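Local atomic coordinates of 433aa long hypothetical phosphoribosylglycinamide formyl transferase (Pyrococcus horikoshii, PDB entry 2DWC), a protein that is a PurT-like member of the ATP-grasp superfamily, with a Rossmann-like N-terminal domain, and holds adenosine-5'-diphosphate in its ATP-grasp domain. Residues D84-E89 and Y106-N111; F73-V78 and L98-K103. All coordinates share one frame; numbering follows the deposited sequence.

Interaction 1: D84-E89 and Y106-N111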
loop_
_atom_site.group_PDB
_atom_site.type_symbol
_atom_site.label_atom_id
_atom_site.label_comp_id
_atom_site.label_asym_id
_atom_site.label_seq_id
_atom_site.Cartn_x
_atom_site.Cartn_y
_atom_site.Cartn_z
ATOM N N ASP B 84 6.217 -20.925 -4.047
ATOM C CA ASP B 84 7.640 -20.538 -4.230
ATOM C C ASP B 84 8.289 -20.152 -2.907
ATOM O O ASP B 84 9.531 -20.138 -2.794
ATOM C CB ASP B 84 7.712 -19.353 -5.213
ATOM C CG ASP B 84 7.266 -19.775 -6.603
ATOM O OD1 ASP B 84 6.097 -19.553 -6.968
ATOM O OD2 ASP B 84 8.063 -20.434 -7.321
ATOM N N ALA B 85 7.476 -19.756 -1.926
ATOM C CA ALA B 85 7.982 -19.438 -0.592
ATOM C C ALA B 85 6.920 -19.709 0.426
ATOM O O ALA B 85 5.748 -19.376 0.191
ATOM C CB ALA B 85 8.401 -17.942 -0.502
ATOM N N ILE B 86 7.329 -20.333 1.535
ATOM C CA ILE B 86 6.452 -20.636 2.696
ATOM C C ILE B 86 6.941 -19.634 3.749
ATOM O O ILE B 86 8.091 -19.676 4.173
ATOM C CB ILE B 86 6.692 -22.066 3.150
ATOM C CG1 ILE B 86 6.253 -22.980 2.026
ATOM C CG2 ILE B 86 5.910 -22.346 4.483
ATOM C CD1 ILE B 86 6.508 -24.474 2.346
ATOM N N ILE B 87 6.054 -18.722 4.122
ATOM C CA ILE B 87 6.349 -17.590 5.004
ATOM C C ILE B 87 5.654 -17.684 6.340
ATOM O O ILE B 87 4.473 -17.329 6.474
ATOM C CB ILE B 87 5.920 -16.288 4.273
ATOM C CG1 ILE B 87 6.575 -16.215 2.886
ATOM C CG2 ILE B 87 6.302 -15.067 5.104
ATOM C CD1 ILE B 87 6.222 -14.961 2.018
ATOM N N PRO B 88 6.357 -18.195 7.348
ATOM C CA PRO B 88 5.771 -18.315 8.694
ATOM C C PRO B 88 5.658 -16.920 9.279
ATOM O O PRO B 88 6.632 -16.175 9.273
ATOM C CB PRO B 88 6.789 -19.164 9.469
ATOM C CG PRO B 88 7.772 -19.664 8.489
ATOM C CD PRO B 88 7.745 -18.709 7.297
ATOM N N GLU B 89 4.474 -16.552 9.784
ATOM C CA GLU B 89 4.278 -15.228 10.341
ATOM C C GLU B 89 4.213 -15.274 11.869
ATOM O O GLU B 89 4.302 -14.243 12.544
ATOM C CB GLU B 89 3.004 -14.644 9.755
ATOM C CG GLU B 89 3.091 -14.563 8.239
ATOM C CD GLU B 89 3.934 -13.378 7.802
ATOM O OE1 GLU B 89 5.154 -13.285 8.155
ATOM O OE2 GLU B 89 3.360 -12.524 7.110
ATOM N N TYR B 106 10.846 -27.391 -0.710
ATOM C CA TYR B 106 10.026 -26.176 -0.711
ATOM C C TYR B 106 10.774 -25.175 0.129
ATOM O O TYR B 106 11.246 -25.515 1.231
ATOM C CB TYR B 106 8.656 -26.418 -0.063
ATOM C CG TYR B 106 7.816 -27.323 -0.911
ATOM C CD1 TYR B 106 7.726 -28.679 -0.624
ATOM C CD2 TYR B 106 7.168 -26.837 -2.050
ATOM C CE1 TYR B 106 7.025 -29.544 -1.443
ATOM C CE2 TYR B 106 6.442 -27.716 -2.882
ATOM C CZ TYR B 106 6.391 -29.053 -2.560
ATOM O OH TYR B 106 5.700 -29.918 -3.367
ATOM N N PHE B 107 10.762 -23.912 -0.314
ATOM C CA PHE B 107 11.535 -22.874 0.334
ATOM C C PHE B 107 10.843 -22.258 1.568
ATOM O O PHE B 107 9.887 -21.491 1.447
ATOM C CB PHE B 107 11.878 -21.779 -0.705
ATOM C CG PHE B 107 12.707 -20.657 -0.150
ATOM C CD1 PHE B 107 13.808 -20.935 0.686
ATOM C CD2 PHE B 107 12.400 -19.332 -0.448
ATOM C CE1 PHE B 107 14.599 -19.899 1.224
ATOM C CE2 PHE B 107 13.212 -18.269 0.094
ATOM C CZ PHE B 107 14.305 -18.584 0.929
ATOM N N VAL B 108 11.338 -22.637 2.739
ATOM C CA VAL B 108 10.856 -22.125 4.025
ATOM C C VAL B 108 11.734 -20.937 4.418
ATOM O O VAL B 108 12.982 -21.023 4.410
ATOM C CB VAL B 108 10.944 -23.229 5.081
ATOM C CG1 VAL B 108 10.520 -22.715 6.452
ATOM C CG2 VAL B 108 10.040 -24.404 4.647
ATOM N N VAL B 109 11.080 -19.832 4.773
ATOM C CA VAL B 109 11.750 -18.561 5.079
ATOM C C VAL B 109 11.994 -18.319 6.557
ATOM O O VAL B 109 11.093 -18.524 7.381
ATOM C CB VAL B 109 10.845 -17.399 4.592
ATOM C CG1 VAL B 109 11.335 -16.031 5.122
ATOM C CG2 VAL B 109 10.777 -17.437 3.051
ATOM N N PRO B 110 13.220 -17.918 6.932
ATOM C CA PRO B 110 14.428 -17.681 6.107
ATOM C C PRO B 110 15.045 -19.052 5.814
ATOM O O PRO B 110 15.701 -19.253 4.772
ATOM C CB PRO B 110 15.279 -16.770 7.000
ATOM C CG PRO B 110 14.927 -17.242 8.384
ATOM C CD PRO B 110 13.414 -17.462 8.320
ATOM N N ASN B 111 14.820 -19.963 6.766
ATOM C CA ASN B 111 15.094 -21.423 6.676
ATOM C C ASN B 111 14.331 -21.979 7.886
ATOM O O ASN B 111 13.941 -21.228 8.802
ATOM C CB ASN B 111 16.613 -21.845 6.714
ATOM C CG ASN B 111 17.396 -21.129 7.770
ATOM O OD1 ASN B 111 17.046 -21.144 8.945
ATOM N ND2 ASN B 111 18.493 -20.481 7.347
#
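At the outer strand of the parallel sheet in the preATP-grasp domain, strand 85-88 is joined by I86 to V108 of the segment 106-111, which comes after helix 95-103. The two backbones run in roughly the same direction, 47° apart, and I86 and V108 form a single parallel bridge with CA atoms 4.8 Å apart. I86 supplies both hydrogen bonds: its N donates to F107 O at 2.8 Å, and its O accepts from V109 N at 3.1 Å. A85 CA adds a CH...O contact to F107 O.

Side chains close in around this bridge. I86 puts CG1 beside its own backbone N (chi1 -65°), and the extended branch ends with CD1 3.8 Å from Y106 CB and 4.2 Å from V108 CG2. V109 points its CB toward the strand; its CG2 lies 4.3 Å from A85 CB and also meets I87 CG1. P88 brings ring atom CD to 3.4 Å from V109 O. The F107 ring has D84 O at its edge, near the ring plane, while A85 CB approaches it obliquely. On its other edge the strand pairs with strand 21-25, and H317 and V321 of helix 313-322 pack on I87 and V109.

Two hydrogen bonds therefore satisfy both polar backbone atoms of I86 in a buried setting, and the aliphatic groups around it place this short pairing in an apolar layer.

Interaction 2: F73-V78 and L98-K103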
loop_
_atom_site.group_PDB
_atom_site.type_symbol
_atom_site.label_atom_id
_atom_site.label_comp_id
_atom_site.label_asym_id
_atom_site.label_seq_id
_atom_site.Cartn_x
_atom_site.Cartn_y
_atom_site.Cartn_z
ATOM N N PHE B 73 -2.181 -31.138 8.302
ATOM C CA PHE B 73 -2.952 -30.035 7.719
ATOM C C PHE B 73 -2.019 -29.191 6.844
ATOM O O PHE B 73 -2.314 -28.911 5.673
ATOM C CB PHE B 73 -3.590 -29.164 8.823
ATOM C CG PHE B 73 -4.048 -27.819 8.331
ATOM C CD1 PHE B 73 -4.946 -27.729 7.281
ATOM C CD2 PHE B 73 -3.565 -26.651 8.912
ATOM C CE1 PHE B 73 -5.374 -26.460 6.804
ATOM C CE2 PHE B 73 -3.970 -25.385 8.466
ATOM C CZ PHE B 73 -4.894 -25.285 7.386
ATOM N N LEU B 74 -0.890 -28.789 7.415
ATOM C CA LEU B 74 0.060 -27.972 6.673
ATOM C C LEU B 74 0.587 -28.700 5.446
ATOM O O LEU B 74 0.733 -28.088 4.370
ATOM C CB LEU B 74 1.228 -27.518 7.587
ATOM C CG LEU B 74 0.794 -26.656 8.796
ATOM C CD1 LEU B 74 2.051 -26.275 9.606
ATOM C CD2 LEU B 74 0.058 -25.381 8.331
ATOM N N TRP B 75 0.879 -29.993 5.559
ATOM C CA TRP B 75 1.364 -30.692 4.374
ATOM C C TRP B 75 0.298 -30.742 3.257
ATOM O O TRP B 75 0.582 -30.683 2.069
ATOM C CB TRP B 75 1.766 -32.133 4.740
ATOM C CG TRP B 75 3.269 -32.322 4.785
ATOM C CD1 TRP B 75 4.013 -32.705 5.870
ATOM C CD2 TRP B 75 4.192 -32.144 3.696
ATOM N NE1 TRP B 75 5.355 -32.795 5.510
ATOM C CE2 TRP B 75 5.486 -32.450 4.187
ATOM C CE3 TRP B 75 4.052 -31.762 2.355
ATOM C CZ2 TRP B 75 6.628 -32.381 3.371
ATOM C CZ3 TRP B 75 5.192 -31.694 1.540
ATOM C CH2 TRP B 75 6.462 -32.005 2.064
ATOM N N SER B 76 -0.959 -30.880 3.657
ATOM C CA SER B 76 -2.010 -30.956 2.655
ATOM C C SER B 76 -2.029 -29.637 1.884
ATOM O O SER B 76 -2.116 -29.594 0.658
ATOM C CB SER B 76 -3.383 -31.206 3.346
ATOM O OG SER B 76 -4.406 -31.240 2.371
ATOM N N VAL B 77 -1.900 -28.537 2.606
ATOM C CA VAL B 77 -1.891 -27.245 1.926
ATOM C C VAL B 77 -0.649 -27.095 1.035
ATOM O O VAL B 77 -0.737 -26.667 -0.116
ATOM C CB VAL B 77 -1.901 -26.095 2.974
ATOM C CG1 VAL B 77 -1.852 -24.736 2.221
ATOM C CG2 VAL B 77 -3.201 -26.186 3.828
ATOM N N VAL B 78 0.509 -27.421 1.574
ATOM C CA VAL B 78 1.745 -27.280 0.779
ATOM C C VAL B 78 1.718 -28.182 -0.463
ATOM O O VAL B 78 2.074 -27.740 -1.562
ATOM C CB VAL B 78 3.007 -27.583 1.638
ATOM C CG1 VAL B 78 4.278 -27.674 0.716
ATOM C CG2 VAL B 78 3.183 -26.465 2.717
ATOM N N LEU B 98 7.859 -27.625 9.039
ATOM C CA LEU B 98 8.758 -26.711 8.326
ATOM C C LEU B 98 10.037 -27.439 7.881
ATOM O O LEU B 98 10.494 -27.264 6.744
ATOM C CB LEU B 98 9.085 -25.482 9.208
ATOM C CG LEU B 98 7.894 -24.608 9.625
ATOM C CD1 LEU B 98 8.422 -23.392 10.466
ATOM C CD2 LEU B 98 7.127 -24.120 8.383
ATOM N N PHE B 99 10.612 -28.274 8.743
ATOM C CA PHE B 99 11.845 -28.956 8.340
ATOM C C PHE B 99 11.544 -29.941 7.229
ATOM O O PHE B 99 12.359 -30.109 6.328
ATOM C CB PHE B 99 12.485 -29.740 9.515
ATOM C CG PHE B 99 13.211 -28.860 10.526
ATOM C CD1 PHE B 99 12.655 -28.577 11.764
ATOM C CD2 PHE B 99 14.476 -28.359 10.227
ATOM C CE1 PHE B 99 13.340 -27.818 12.699
ATOM C CE2 PHE B 99 15.185 -27.585 11.165
ATOM C CZ PHE B 99 14.622 -27.321 12.388
ATOM N N GLU B 100 10.366 -30.585 7.283
ATOM C CA GLU B 100 10.040 -31.561 6.237
ATOM C C GLU B 100 9.811 -30.884 4.872
ATOM O O GLU B 100 10.221 -31.408 3.834
ATOM C CB GLU B 100 8.802 -32.347 6.636
ATOM C CG GLU B 100 9.097 -33.326 7.768
ATOM C CD GLU B 100 7.912 -34.144 8.194
ATOM O OE1 GLU B 100 6.901 -34.202 7.441
ATOM O OE2 GLU B 100 8.011 -34.737 9.298
ATOM N N PHE B 101 9.145 -29.719 4.879
ATOM C CA PHE B 101 8.910 -29.003 3.618
ATOM C C PHE B 101 10.253 -28.711 2.947
ATOM O O PHE B 101 10.432 -28.875 1.732
ATOM C CB PHE B 101 8.190 -27.647 3.820
ATOM C CG PHE B 101 6.841 -27.742 4.523
ATOM C CD1 PHE B 101 6.050 -28.891 4.381
ATOM C CD2 PHE B 101 6.379 -26.688 5.320
ATOM C CE1 PHE B 101 4.780 -28.991 5.059
ATOM C CE2 PHE B 101 5.110 -26.768 6.008
ATOM C CZ PHE B 101 4.322 -27.948 5.863
ATOM N N GLU B 102 11.171 -28.209 3.752
ATOM C CA GLU B 102 12.499 -27.821 3.223
ATOM C C GLU B 102 13.237 -29.018 2.673
ATOM O O GLU B 102 13.842 -28.947 1.582
ATOM C CB GLU B 102 13.232 -27.126 4.387
ATOM C CG GLU B 102 14.573 -26.564 4.168
ATOM C CD GLU B 102 14.982 -25.841 5.444
ATOM O OE1 GLU B 102 15.399 -26.541 6.410
ATOM O OE2 GLU B 102 14.827 -24.590 5.486
ATOM N N LYS B 103 13.191 -30.130 3.418
ATOM C CA LYS B 103 13.828 -31.365 2.980
ATOM C C LYS B 103 13.271 -31.849 1.664
ATOM O O LYS B 103 13.965 -32.477 0.867
ATOM C CB LYS B 103 13.644 -32.461 4.051
ATOM C CG LYS B 103 14.901 -32.874 4.753
ATOM C CD LYS B 103 14.606 -33.888 5.868
ATOM C CE LYS B 103 13.653 -35.002 5.389
ATOM N NZ LYS B 103 14.222 -35.924 4.340
#
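Helices 71-81 and 95-103 run side by side in nearly the same direction, their local axes 10.8 Å apart at closest and crossing at -30°, with W75 and F101 the closest CA pair at 7.8 Å. That separation is bridged by aromatic side chains. F101 turns an edge into one face of the W75 indole, a T-shaped pair with the phenyl and the five-membered ring at 83° and their centroids 4.8 Å apart. F101 CE1 stands over the centre of the indole, 3.5 Å from W75 CD2, and F101 CD1 lies by W75 CE2 and CZ2.

The F101 ring is held by helix 71-81 at other points too. V78 CG2, the branch beside the backbone N, makes a CH-pi contact 3.7 Å from the ring centroid and almost on its normal. L74 CB meets the rim at F101 CZ, 3.6 Å away.

E100 comes to the indole from its edge. Its chain, extended beyond CG, crosses the tryptophan side chain at about a right angle, and W75 NE1 donates to E100 OE1 at 2.8 Å. The N-H...O angle is 153°; the oxygen lies near the indole plane and is met on the anti side of the carboxylate. OE2 forms a salt bridge with K71, so the carboxylate ties two residues of helix 71-81 to helix 95-103.

The indole is thus fixed through one face and its N-H, a polar bond at the margin of the buried packing round F101; the lysine would be expected to stabilise the charge of the carboxylate.

Both contacts are largely buried within the preATP-grasp domain, and their segments alternate along the chain: helix 71-81, strand 85-88, helix 95-103, then segment 106-111. Interaction 1 works at the edge of the sheet through backbone pairing and aliphatic packing. Interaction 2 joins two helices mainly through side chains, and reaches a more polar, partly exposed margin at W75 and E100. F101 belongs to both neighbourhoods: its CD2 lies 3.7 Å from I86 CD1, and its backbone O probably accepts a hydrogen bond from Y106 N. V108 CG2 also packs on L98 O, bringing segment 106-111 against the helix that precedes it.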